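Local coordinates for alpha-galacturonidase (Bacillus subtilis, PDB 3FEF), which hydrolyses alpha-1,4-linked galacturonate, including di-galacturonate, requiring NAD(+) and manganese, at residues A19-M23 and N49-G53; L26-M32 and V329-A333; D77-I83 and S140-T146; C169-F173 and S324-G328. One frame throughout, in Å; residues are numbered along the deposited sequence.

Interaction 1: A19-M23 and N49-G53; sequences ARSLM and NEVIG
R20 and N49 make the polar part of this contact. The guanidinium meets the amide side-on and gives two hydrogen bonds to the single atom OD1. R20 NE lies 2.7 Å from N49 OD1, and R20 NH2 lies 2.9 Å from the same oxygen. OD1 sits in the guanidinium plane, while the amide plane is turned 87° from it. The R20 chain bends at chi2 (-61°), which carries its end across to the neighbouring helix. N49 is held at its other end too, because ND2 donates to the backbone oxygens of G13 and S15. R20 NH2 has a second partner in T309.

The remaining contacts are van der Waals packing. I52 CD1 lies over one guanidinium face, offset toward its rim, 3.5 Å from R20 NH2. Selenomethionine M23 reaches over with an extended chain, and its CE packs 3.5 Å from N49 CG. Its SE faces the backbone of G53, 4.2 Å from CA. A19 CB touches N49 ND2 at 4.0 Å.

Replacing R20 with an alanine would probably leave N49 OD1 without its two donors and remove the flat group over which I52 CD1 packs.

The two helices run nearly parallel, with 18° between the short axes. Both belong to the Rossmann-type domain, which probably binds NAD(+). Helices 18-28 and 43-53 follow successive parallel strands there, and N49 ties the second helix to the loop after strand 6-11.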
loop_
_atom_site.group_PDB
_atom_site.type_symbol
_atom_site.label_atom_id
_atom_site.label_comp_id
_atom_site.label_asym_id
_atom_site.label_seq_id
_atom_site.Cartn_x
_atom_site.Cartn_y
_atom_site.Cartn_z
ATOM N N ALA A 19 -30.405 -22.192 12.815
ATOM C CA ALA A 19 -30.514 -22.611 14.228
ATOM C C ALA A 19 -30.665 -24.136 14.388
ATOM O O ALA A 19 -30.036 -24.739 15.248
ATOM C CB ALA A 19 -31.658 -21.868 14.951
ATOM N N ARG A 20 -31.494 -24.741 13.550
ATOM C CA ARG A 20 -31.730 -26.190 13.565
ATOM C C ARG A 20 -30.459 -26.968 13.235
ATOM O O ARG A 20 -30.086 -27.911 13.935
ATOM C CB ARG A 20 -32.810 -26.567 12.545
ATOM C CG ARG A 20 -34.186 -26.092 12.902
ATOM C CD ARG A 20 -34.639 -26.686 14.218
ATOM N NE ARG A 20 -35.758 -25.917 14.732
ATOM C CZ ARG A 20 -36.999 -26.039 14.280
ATOM N NH1 ARG A 20 -37.259 -26.927 13.329
ATOM N NH2 ARG A 20 -37.974 -25.277 14.781
ATOM N N SER A 21 -29.803 -26.562 12.163
ATOM C CA SER A 21 -28.539 -27.155 11.770
ATOM C C SER A 21 -27.496 -27.035 12.890
ATOM O O SER A 21 -26.792 -27.991 13.215
ATOM C CB SER A 21 -28.047 -26.512 10.478
ATOM O OG SER A 21 -26.697 -26.109 10.630
ATOM N N LEU A 22 -27.414 -25.866 13.508
ATOM C CA LEU A 22 -26.553 -25.710 14.667
ATOM C C LEU A 22 -26.934 -26.707 15.776
ATOM O O LEU A 22 -26.073 -27.327 16.393
ATOM C CB LEU A 22 -26.627 -24.275 15.192
ATOM C CG LEU A 22 -26.096 -24.069 16.607
ATOM C CD1 LEU A 22 -24.571 -24.084 16.615
ATOM C CD2 LEU A 22 -26.654 -22.780 17.233
HETATM N N MSE A 23 -28.224 -26.854 16.039
HETATM C CA MSE A 23 -28.667 -27.757 17.106
HETATM C C MSE A 23 -28.259 -29.206 16.850
HETATM O O MSE A 23 -27.719 -29.876 17.730
HETATM C CB MSE A 23 -30.178 -27.663 17.293
HETATM C CG MSE A 23 -30.614 -26.342 17.864
HETATM SE SE MSE A 23 -32.561 -26.147 17.935
HETATM C CE MSE A 23 -32.587 -24.201 17.923
ATOM N N ASN A 49 -38.007 -23.192 19.425
ATOM C CA ASN A 49 -36.660 -23.728 19.306
ATOM C C ASN A 49 -36.078 -24.085 20.665
ATOM O O ASN A 49 -35.237 -24.977 20.785
ATOM C CB ASN A 49 -35.745 -22.734 18.595
ATOM C CG ASN A 49 -35.773 -22.903 17.099
ATOM O OD1 ASN A 49 -36.124 -23.968 16.606
ATOM N ND2 ASN A 49 -35.408 -21.852 16.364
ATOM N N GLU A 50 -36.512 -23.376 21.695
ATOM C CA GLU A 50 -36.018 -23.678 23.026
ATOM C C GLU A 50 -36.519 -25.049 23.473
ATOM O O GLU A 50 -35.780 -25.821 24.074
ATOM C CB GLU A 50 -36.438 -22.603 24.017
ATOM C CG GLU A 50 -36.169 -22.977 25.440
ATOM C CD GLU A 50 -37.147 -22.323 26.388
ATOM O OE1 GLU A 50 -36.984 -21.116 26.693
ATOM O OE2 GLU A 50 -38.083 -23.027 26.827
ATOM N N VAL A 51 -37.778 -25.353 23.166
ATOM C CA VAL A 51 -38.376 -26.621 23.586
ATOM C C VAL A 51 -37.819 -27.783 22.759
ATOM O O VAL A 51 -37.462 -28.824 23.293
ATOM C CB VAL A 51 -39.930 -26.585 23.475
ATOM C CG1 VAL A 51 -40.532 -27.958 23.750
ATOM C CG2 VAL A 51 -40.512 -25.543 24.422
ATOM N N ILE A 52 -37.748 -27.607 21.445
ATOM C CA ILE A 52 -37.094 -28.601 20.603
ATOM C C ILE A 52 -35.620 -28.776 20.999
ATOM O O ILE A 52 -35.106 -29.888 21.064
ATOM C CB ILE A 52 -37.188 -28.193 19.140
ATOM C CG1 ILE A 52 -38.656 -28.215 18.684
ATOM C CG2 ILE A 52 -36.304 -29.074 18.280
ATOM C CD1 ILE A 52 -38.907 -27.430 17.397
ATOM N N GLY A 53 -34.944 -27.678 21.299
ATOM C CA GLY A 53 -33.536 -27.768 21.666
ATOM C C GLY A 53 -33.287 -28.594 22.919
ATOM O O GLY A 53 -32.360 -29.424 22.970
#

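Interaction 2: L26-M32 and V329-A333; sequences LSIDERM and VNIIA
The guanidinium of R31 has A333 CB over the centre of one face, with R31 CZ 3.5 Å from that methyl. The carboxylate of D29 lies in plane at the edge. It takes R31 NE on OD1 at 3.1 Å and R31 NH2 on OD2 at 3.1 Å, each through its syn lone pair, in a side-on salt bridge. D29 OD1 also accepts the backbone N of R31 on its anti lone pair, which makes an Asx turn. R31 NH1 reaches a water that in turn donates to N330 O. The side-chain ND2 of N330 donates to E327 instead.

Beside the ion pair the contact is apolar. Selenomethionine M32 bends at chi3 (-66°), bringing CE to V329 CG1 at 3.6 Å. Its SE lies 3.9 Å from I332 CG2. The other V329 branch, CG2, meets L26 CD2 at 3.8 Å.

A leucine in place of R31 would probably leave the D29 carboxylate without its charged mate, keeping the backbone N within the turn, and lose the water link to the helix.

A charged, water-linked margin thus adjoins a buried apolar patch. The ion pair holds the arginine flat against an alanine methyl, and buried apolar side chains join the end of helix 18-28 and the loop after it to helix 328-335.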
loop_
_atom_site.group_PDB
_atom_site.type_symbol
_atom_site.label_atom_id
_atom_site.label_comp_id
_atom_site.label_asym_id
_atom_site.label_seq_id
_atom_site.Cartn_x
_atom_site.Cartn_y
_atom_site.Cartn_z
ATOM N N LEU A 26 -24.573 -29.478 17.436
ATOM C CA LEU A 26 -24.263 -29.409 18.860
ATOM C C LEU A 26 -24.625 -30.705 19.557
ATOM O O LEU A 26 -23.931 -31.154 20.473
ATOM C CB LEU A 26 -24.999 -28.248 19.534
ATOM C CG LEU A 26 -24.474 -26.851 19.213
ATOM C CD1 LEU A 26 -25.365 -25.814 19.909
ATOM C CD2 LEU A 26 -23.035 -26.722 19.672
ATOM N N SER A 27 -25.717 -31.314 19.134
ATOM C CA SER A 27 -26.231 -32.438 19.894
ATOM C C SER A 27 -25.301 -33.640 19.797
ATOM O O SER A 27 -25.288 -34.476 20.685
ATOM C CB SER A 27 -27.653 -32.792 19.454
ATOM O OG SER A 27 -27.632 -33.447 18.199
ATOM N N ILE A 28 -24.513 -33.725 18.731
ATOM C CA ILE A 28 -23.594 -34.859 18.575
ATOM C C ILE A 28 -22.116 -34.592 18.891
ATOM O O ILE A 28 -21.312 -35.516 18.869
ATOM C CB ILE A 28 -23.671 -35.490 17.167
ATOM C CG1 ILE A 28 -23.432 -34.432 16.083
ATOM C CG2 ILE A 28 -25.010 -36.182 16.972
ATOM C CD1 ILE A 28 -23.623 -34.970 14.685
ATOM N N ASP A 29 -21.744 -33.344 19.165
ATOM C CA ASP A 29 -20.353 -33.071 19.522
ATOM C C ASP A 29 -20.134 -33.339 21.005
ATOM O O ASP A 29 -20.823 -32.781 21.848
ATOM C CB ASP A 29 -19.944 -31.641 19.160
ATOM C CG ASP A 29 -18.462 -31.531 18.840
ATOM O OD1 ASP A 29 -17.631 -31.675 19.760
ATOM O OD2 ASP A 29 -18.124 -31.322 17.658
ATOM N N GLU A 30 -19.187 -34.211 21.328
ATOM C CA GLU A 30 -18.955 -34.571 22.723
ATOM C C GLU A 30 -17.826 -33.736 23.335
ATOM O O GLU A 30 -17.541 -33.824 24.527
ATOM C CB GLU A 30 -18.682 -36.076 22.842
ATOM C CG GLU A 30 -19.670 -36.927 22.030
ATOM C CD GLU A 30 -19.898 -38.320 22.611
ATOM O OE1 GLU A 30 -19.375 -38.618 23.707
ATOM O OE2 GLU A 30 -20.615 -39.119 21.970
ATOM N N ARG A 31 -17.213 -32.899 22.511
ATOM C CA ARG A 31 -16.130 -32.027 22.948
ATOM C C ARG A 31 -16.592 -30.881 23.852
ATOM O O ARG A 31 -15.801 -30.337 24.607
ATOM C CB ARG A 31 -15.397 -31.459 21.729
ATOM C CG ARG A 31 -14.537 -32.471 20.940
ATOM C CD ARG A 31 -13.825 -31.768 19.754
ATOM N NE ARG A 31 -14.759 -31.355 18.706
ATOM C CZ ARG A 31 -14.413 -30.800 17.548
ATOM N NH1 ARG A 31 -13.136 -30.572 17.261
ATOM N NH2 ARG A 31 -15.354 -30.473 16.669
HETATM N N MSE A 32 -17.870 -30.517 23.796
HETATM C CA MSE A 32 -18.317 -29.286 24.446
HETATM C C MSE A 32 -19.668 -29.390 25.128
HETATM O O MSE A 32 -20.473 -30.258 24.816
HETATM C CB MSE A 32 -18.433 -28.159 23.415
HETATM C CG MSE A 32 -17.153 -27.754 22.717
HETATM SE SE MSE A 32 -17.560 -26.458 21.289
HETATM C CE MSE A 32 -18.586 -27.573 20.071
ATOM N N VAL A 329 -20.199 -25.460 14.112
ATOM C CA VAL A 329 -19.772 -26.076 15.366
ATOM C C VAL A 329 -18.305 -26.508 15.393
ATOM O O VAL A 329 -17.638 -26.411 16.428
ATOM C CB VAL A 329 -20.678 -27.246 15.697
ATOM C CG1 VAL A 329 -20.126 -28.036 16.888
ATOM C CG2 VAL A 329 -22.089 -26.717 15.973
ATOM N N ASN A 330 -17.813 -27.018 14.268
ATOM C CA ASN A 330 -16.402 -27.300 14.121
ATOM C C ASN A 330 -15.577 -26.027 14.318
ATOM O O ASN A 330 -14.522 -26.049 14.950
ATOM C CB ASN A 330 -16.116 -27.877 12.737
ATOM C CG ASN A 330 -16.599 -29.314 12.593
ATOM O OD1 ASN A 330 -16.862 -29.994 13.586
ATOM N ND2 ASN A 330 -16.710 -29.785 11.353
ATOM N N ILE A 331 -16.079 -24.915 13.786
ATOM C CA ILE A 331 -15.389 -23.650 13.870
ATOM C C ILE A 331 -15.407 -23.165 15.302
ATOM O O ILE A 331 -14.406 -22.652 15.801
ATOM C CB ILE A 331 -16.022 -22.574 12.952
ATOM C CG1 ILE A 331 -15.781 -22.906 11.473
ATOM C CG2 ILE A 331 -15.441 -21.196 13.268
ATOM C CD1 ILE A 331 -16.395 -21.870 10.527
ATOM N N ILE A 332 -16.537 -23.335 15.975
ATOM C CA ILE A 332 -16.614 -22.946 17.382
ATOM C C ILE A 332 -15.621 -23.777 18.213
ATOM O O ILE A 332 -14.858 -23.241 19.026
ATOM C CB ILE A 332 -18.043 -23.129 17.928
ATOM C CG1 ILE A 332 -18.991 -22.133 17.261
ATOM C CG2 ILE A 332 -18.066 -23.007 19.458
ATOM C CD1 ILE A 332 -20.499 -22.449 17.486
ATOM N N ALA A 333 -15.618 -25.090 18.010
ATOM C CA ALA A 333 -14.646 -25.938 18.717
ATOM C C ALA A 333 -13.202 -25.460 18.479
ATOM O O ALA A 333 -12.389 -25.425 19.397
ATOM C CB ALA A 333 -14.796 -27.399 18.313
HETATM O O HOH W 1 -12.680 -28.314 15.152
#

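Interaction 3: D77-I83 and S140-T146; sequences DIVIISI and SWVINYT
Strands 78-81 and 141-144 are neighbours in the parallel sheet of the Rossmann-type domain, and D77-I83 and S140-T146 pair along them. Backbone bonds run along the pair. V79 N donates to W141 O at 2.8 Å, and V79 O accepts I143 N at 2.6 Å. I81 then repeats the pattern, with N bonded to I143 O and O taking Y145 N. W141 N bonds to D77 O at the N-terminal end.

V79, I81, V142 and N144 lie on one face, which helix 112-136 covers in part through F126. There I81 CD1 packs 3.7 Å from V142 CG1. I78, I80, W141 and I143 lie on the other face. I80 CG2 meets the edge of the Y145 ring in its plane, 3.6 Å from CE2, while W18 stacks on that ring.

Beyond the strand ends, side chains take over. T146 OG1 sits beside its backbone N (chi1 -51°), which points it at the other segment, where it accepts I83 N at 3.1 Å in a nearly straight bond (166°). N144 OD1 receives T146 N at 3.0 Å from above its carbonyl plane, forming an Asx turn, and its ND2 is held by T153.

The Asx turn leads directly into N147, a substrate-binding residue by similarity, and is likely to influence its position. Loops at the C-terminal ends of parallel strands are where a Rossmann fold typically builds its binding site.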
loop_
_atom_site.group_PDB
_atom_site.type_symbol
_atom_site.label_atom_id
_atom_site.label_comp_id
_atom_site.label_asym_id
_atom_site.label_seq_id
_atom_site.Cartn_x
_atom_site.Cartn_y
_atom_site.Cartn_z
ATOM N N ASP A 77 -19.677 -16.389 24.751
ATOM C CA ASP A 77 -18.368 -16.720 24.174
ATOM C C ASP A 77 -18.438 -16.673 22.652
ATOM O O ASP A 77 -17.473 -16.316 21.970
ATOM C CB ASP A 77 -17.926 -18.127 24.610
ATOM C CG ASP A 77 -17.865 -18.278 26.119
ATOM O OD1 ASP A 77 -17.050 -17.577 26.746
ATOM O OD2 ASP A 77 -18.633 -19.083 26.680
ATOM N N ILE A 78 -19.604 -17.028 22.129
ATOM C CA ILE A 78 -19.826 -17.087 20.702
ATOM C C ILE A 78 -21.138 -16.372 20.430
ATOM O O ILE A 78 -22.070 -16.480 21.233
ATOM C CB ILE A 78 -19.951 -18.552 20.230
ATOM C CG1 ILE A 78 -18.671 -19.335 20.573
ATOM C CG2 ILE A 78 -20.278 -18.619 18.759
ATOM C CD1 ILE A 78 -17.419 -18.861 19.844
ATOM N N VAL A 79 -21.186 -15.617 19.331
ATOM C CA VAL A 79 -22.425 -14.978 18.848
ATOM C C VAL A 79 -22.682 -15.414 17.413
ATOM O O VAL A 79 -21.858 -15.195 16.516
ATOM C CB VAL A 79 -22.379 -13.419 18.933
ATOM C CG1 VAL A 79 -23.709 -12.824 18.530
ATOM C CG2 VAL A 79 -22.046 -12.973 20.354
ATOM N N ILE A 80 -23.821 -16.062 17.204
ATOM C CA ILE A 80 -24.222 -16.489 15.889
ATOM C C ILE A 80 -25.357 -15.590 15.440
ATOM O O ILE A 80 -26.271 -15.286 16.220
ATOM C CB ILE A 80 -24.723 -17.932 15.936
ATOM C CG1 ILE A 80 -23.602 -18.849 16.441
ATOM C CG2 ILE A 80 -25.281 -18.364 14.570
ATOM C CD1 ILE A 80 -24.076 -20.233 16.683
ATOM N N ILE A 81 -25.292 -15.149 14.187
ATOM C CA ILE A 81 -26.325 -14.289 13.636
ATOM C C ILE A 81 -26.900 -14.899 12.374
ATOM O O ILE A 81 -26.188 -15.125 11.378
ATOM C CB ILE A 81 -25.799 -12.883 13.279
ATOM C CG1 ILE A 81 -24.994 -12.305 14.444
ATOM C CG2 ILE A 81 -26.973 -11.971 12.874
ATOM C CD1 ILE A 81 -24.207 -11.029 14.070
ATOM N N SER A 82 -28.198 -15.146 12.426
ATOM C CA SER A 82 -28.913 -15.667 11.298
ATOM C C SER A 82 -30.321 -15.103 11.288
ATOM O O SER A 82 -31.257 -15.752 11.758
ATOM C CB SER A 82 -28.978 -17.180 11.420
ATOM O OG SER A 82 -30.002 -17.667 10.608
ATOM N N ILE A 83 -30.468 -13.885 10.786
ATOM C CA ILE A 83 -31.769 -13.227 10.746
ATOM C C ILE A 83 -32.179 -12.920 9.323
ATOM O O ILE A 83 -31.372 -12.994 8.390
ATOM C CB ILE A 83 -31.759 -11.890 11.485
ATOM C CG1 ILE A 83 -30.733 -10.953 10.853
ATOM C CG2 ILE A 83 -31.506 -12.082 12.990
ATOM C CD1 ILE A 83 -30.697 -9.616 11.500
ATOM N N SER A 140 -16.272 -11.766 22.407
ATOM C CA SER A 140 -16.791 -12.988 21.794
ATOM C C SER A 140 -16.393 -13.083 20.323
ATOM O O SER A 140 -16.096 -12.066 19.678
ATOM C CB SER A 140 -18.308 -13.015 21.900
ATOM O OG SER A 140 -18.844 -11.801 21.389
ATOM N N TRP A 141 -16.384 -14.305 19.790
ATOM C CA TRP A 141 -16.331 -14.487 18.344
ATOM C C TRP A 141 -17.739 -14.464 17.775
ATOM O O TRP A 141 -18.655 -15.040 18.350
ATOM C CB TRP A 141 -15.587 -15.776 17.969
ATOM C CG TRP A 141 -14.141 -15.555 18.017
ATOM C CD1 TRP A 141 -13.284 -15.776 19.095
ATOM C CD2 TRP A 141 -13.342 -15.003 16.974
ATOM N NE1 TRP A 141 -12.013 -15.396 18.748
ATOM C CE2 TRP A 141 -12.020 -14.924 17.455
ATOM C CE3 TRP A 141 -13.617 -14.582 15.664
ATOM C CZ2 TRP A 141 -10.970 -14.441 16.669
ATOM C CZ3 TRP A 141 -12.583 -14.089 14.898
ATOM C CH2 TRP A 141 -11.272 -14.024 15.404
ATOM N N VAL A 142 -17.901 -13.777 16.650
ATOM C CA VAL A 142 -19.204 -13.574 16.006
ATOM C C VAL A 142 -19.213 -14.337 14.683
ATOM O O VAL A 142 -18.334 -14.146 13.856
ATOM C CB VAL A 142 -19.418 -12.068 15.702
ATOM C CG1 VAL A 142 -20.804 -11.821 15.139
ATOM C CG2 VAL A 142 -19.204 -11.236 16.964
ATOM N N ILE A 143 -20.167 -15.238 14.494
ATOM C CA ILE A 143 -20.296 -15.894 13.207
ATOM C C ILE A 143 -21.568 -15.442 12.519
ATOM O O ILE A 143 -22.648 -15.748 12.966
ATOM C CB ILE A 143 -20.297 -17.438 13.333
ATOM C CG1 ILE A 143 -19.124 -17.909 14.199
ATOM C CG2 ILE A 143 -20.278 -18.089 11.931
ATOM C CD1 ILE A 143 -19.123 -19.427 14.417
ATOM N N ASN A 144 -21.432 -14.716 11.417
ATOM C CA ASN A 144 -22.596 -14.263 10.673
ATOM C C ASN A 144 -22.975 -15.204 9.527
ATOM O O ASN A 144 -22.136 -15.604 8.719
ATOM C CB ASN A 144 -22.360 -12.841 10.138
ATOM C CG ASN A 144 -23.539 -12.315 9.341
ATOM O OD1 ASN A 144 -24.693 -12.484 9.731
ATOM N ND2 ASN A 144 -23.256 -11.680 8.215
ATOM N N TYR A 145 -24.259 -15.528 9.451
ATOM C CA TYR A 145 -24.807 -16.376 8.423
ATOM C C TYR A 145 -25.772 -15.603 7.530
ATOM O O TYR A 145 -26.254 -16.137 6.529
ATOM C CB TYR A 145 -25.595 -17.522 9.057
ATOM C CG TYR A 145 -24.749 -18.606 9.642
ATOM C CD1 TYR A 145 -24.020 -19.463 8.817
ATOM C CD2 TYR A 145 -24.685 -18.797 11.011
ATOM C CE1 TYR A 145 -23.242 -20.468 9.341
ATOM C CE2 TYR A 145 -23.912 -19.802 11.553
ATOM C CZ TYR A 145 -23.182 -20.630 10.707
ATOM O OH TYR A 145 -22.424 -21.641 11.230
ATOM N N THR A 146 -26.068 -14.364 7.908
ATOM C CA THR A 146 -27.083 -13.565 7.213
ATOM C C THR A 146 -26.592 -12.990 5.873
ATOM O O THR A 146 -25.439 -12.594 5.758
ATOM C CB THR A 146 -27.530 -12.370 8.077
ATOM O OG1 THR A 146 -27.899 -12.807 9.395
ATOM C CG2 THR A 146 -28.697 -11.673 7.423
#

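Interaction 4: C169-F173 and S324-G328; sequences CHEVF and SGEEG. With MG (magnesium ion), chain G.
H170 and E326 meet closest here. H170 ND1 gives a weak hydrogen bond to E326 OE2 at 3.1 Å, bent to 125° at the hydrogen, with ring and carboxylate 37° apart. With chi1 at 62°, H170 CG stands between its backbone N and carbonyl carbon, and E326 bends at chi2 to bring its carboxylate to the ring. E326 OE1 turns instead to H170 CB, at 3.3 Å, and lies in plane at the edge of the F173 ring. F173 CZ also touches the aliphatic CG of E327 at 3.4 Å.

A second shell surrounds these groups. S324 OG accepts E326 N at 2.9 Å in an ST turn. E327 is held by N330 and by a salt bridge to R194, which also makes a cation-pi contact with F173. W18 meets the H170 ring.

Next to H170, C169 SG binds the metal at 2.6 Å, with three waters and H206 as further ligands. The ion is magnesium here, though activity was measured with manganese. One of those waters donates to E171 OE2, and another lies over the H170 ring.

H170 is the proton donor by similarity. C169 and H206 lie near it and W18, which is in the NAD(+) site by similarity, consistent with the NAD- and metal-dependent site of family 4 glycosyl hydrolases.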
loop_
_atom_site.group_PDB
_atom_site.type_symbol
_atom_site.label_atom_id
_atom_site.label_comp_id
_atom_site.label_asym_id
_atom_site.label_seq_id
_atom_site.Cartn_x
_atom_site.Cartn_y
_atom_site.Cartn_z
ATOM N N CYS A 169 -20.619 -19.419 4.960
ATOM C CA CYS A 169 -21.466 -19.772 3.840
ATOM C C CYS A 169 -21.116 -21.198 3.443
ATOM O O CYS A 169 -19.980 -21.635 3.635
ATOM C CB CYS A 169 -21.198 -18.834 2.668
ATOM S SG CYS A 169 -22.152 -19.246 1.196
ATOM N N HIS A 170 -22.086 -21.926 2.894
ATOM C CA HIS A 170 -21.868 -23.327 2.564
ATOM C C HIS A 170 -21.761 -23.557 1.053
ATOM O O HIS A 170 -21.657 -24.690 0.624
ATOM C CB HIS A 170 -22.969 -24.211 3.147
ATOM C CG HIS A 170 -24.332 -23.901 2.607
ATOM N ND1 HIS A 170 -25.427 -23.687 3.419
ATOM C CD2 HIS A 170 -24.766 -23.727 1.336
ATOM C CE1 HIS A 170 -26.481 -23.418 2.669
ATOM N NE2 HIS A 170 -26.108 -23.441 1.402
ATOM N N GLU A 171 -21.756 -22.496 0.253
ATOM C CA GLU A 171 -21.715 -22.683 -1.191
ATOM C C GLU A 171 -20.470 -23.446 -1.649
ATOM O O GLU A 171 -20.553 -24.325 -2.502
ATOM C CB GLU A 171 -21.820 -21.343 -1.923
ATOM C CG GLU A 171 -23.250 -20.826 -2.017
ATOM C CD GLU A 171 -24.228 -21.906 -2.468
ATOM O OE1 GLU A 171 -24.193 -22.302 -3.654
ATOM O OE2 GLU A 171 -25.022 -22.366 -1.630
ATOM N N VAL A 172 -19.312 -23.117 -1.083
ATOM C CA VAL A 172 -18.096 -23.767 -1.516
ATOM C C VAL A 172 -18.172 -25.287 -1.258
ATOM O O VAL A 172 -17.599 -26.070 -2.005
ATOM C CB VAL A 172 -16.857 -23.151 -0.862
ATOM C CG1 VAL A 172 -15.612 -23.909 -1.282
ATOM C CG2 VAL A 172 -16.732 -21.653 -1.219
ATOM N N PHE A 173 -18.899 -25.709 -0.223
ATOM C CA PHE A 173 -18.991 -27.144 0.053
ATOM C C PHE A 173 -19.607 -27.888 -1.119
ATOM O O PHE A 173 -19.200 -29.009 -1.436
ATOM C CB PHE A 173 -19.759 -27.429 1.355
ATOM C CG PHE A 173 -19.202 -26.708 2.548
ATOM C CD1 PHE A 173 -17.853 -26.368 2.602
ATOM C CD2 PHE A 173 -20.028 -26.360 3.615
ATOM C CE1 PHE A 173 -17.336 -25.679 3.688
ATOM C CE2 PHE A 173 -19.526 -25.675 4.709
ATOM C CZ PHE A 173 -18.173 -25.330 4.749
ATOM N N SER A 324 -24.963 -31.858 10.131
ATOM C CA SER A 324 -25.627 -30.992 9.147
ATOM C C SER A 324 -24.843 -30.824 7.846
ATOM O O SER A 324 -25.408 -30.464 6.814
ATOM C CB SER A 324 -25.885 -29.607 9.745
ATOM O OG SER A 324 -24.656 -28.913 9.916
ATOM N N GLY A 325 -23.540 -31.061 7.886
ATOM C CA GLY A 325 -22.700 -30.704 6.752
ATOM C C GLY A 325 -22.121 -29.305 6.902
ATOM O O GLY A 325 -21.269 -28.898 6.121
ATOM N N GLU A 326 -22.571 -28.566 7.911
ATOM C CA GLU A 326 -22.058 -27.204 8.154
ATOM C C GLU A 326 -20.789 -27.256 8.996
ATOM O O GLU A 326 -20.520 -28.266 9.619
ATOM C CB GLU A 326 -23.120 -26.345 8.844
ATOM C CG GLU A 326 -24.393 -26.184 8.023
ATOM C CD GLU A 326 -24.132 -25.636 6.615
ATOM O OE1 GLU A 326 -23.028 -25.103 6.363
ATOM O OE2 GLU A 326 -25.040 -25.740 5.757
ATOM N N GLU A 327 -20.019 -26.172 9.025
ATOM C CA GLU A 327 -18.786 -26.119 9.830
ATOM C C GLU A 327 -18.913 -25.244 11.091
ATOM O O GLU A 327 -17.974 -25.144 11.897
ATOM C CB GLU A 327 -17.593 -25.658 8.980
ATOM C CG GLU A 327 -17.256 -26.573 7.799
ATOM C CD GLU A 327 -16.363 -27.768 8.172
ATOM O OE1 GLU A 327 -16.210 -28.078 9.371
ATOM O OE2 GLU A 327 -15.806 -28.403 7.246
ATOM N N GLY A 328 -20.073 -24.627 11.272
ATOM C CA GLY A 328 -20.290 -23.751 12.420
ATOM C C GLY A 328 -19.720 -24.289 13.716
ATOM O O GLY A 328 -18.857 -23.664 14.354
HETATM MG MG MG G . -24.626 -18.578 0.974
HETATM O O HOH W 2 -24.790 -20.043 2.834
HETATM O O HOH W 3 -25.833 -20.416 0.174
HETATM O O HOH W 4 -24.164 -16.630 2.185
#

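From the N terminus, interaction 1 closes first, a short loop joining helices 18-28 and 43-53. Interaction 2 opens on the same helix, before interaction 1 has closed, so the two cross. It ends nearly 300 residues later on helix 328-335, tying the N-terminal Rossmann-type domain to the C-terminal part. Interactions 3 and 4 both nest inside that long loop, one after the other. Interaction 3 joins two strands of the central sheet, and interaction 4 brings the metal-site segment to the loop just before helix 328-335. The contacts also touch one another: L22 of interaction 1 packs on I80 and V329, I332 of interaction 2 on I78, and Y145 of interaction 3 on G328.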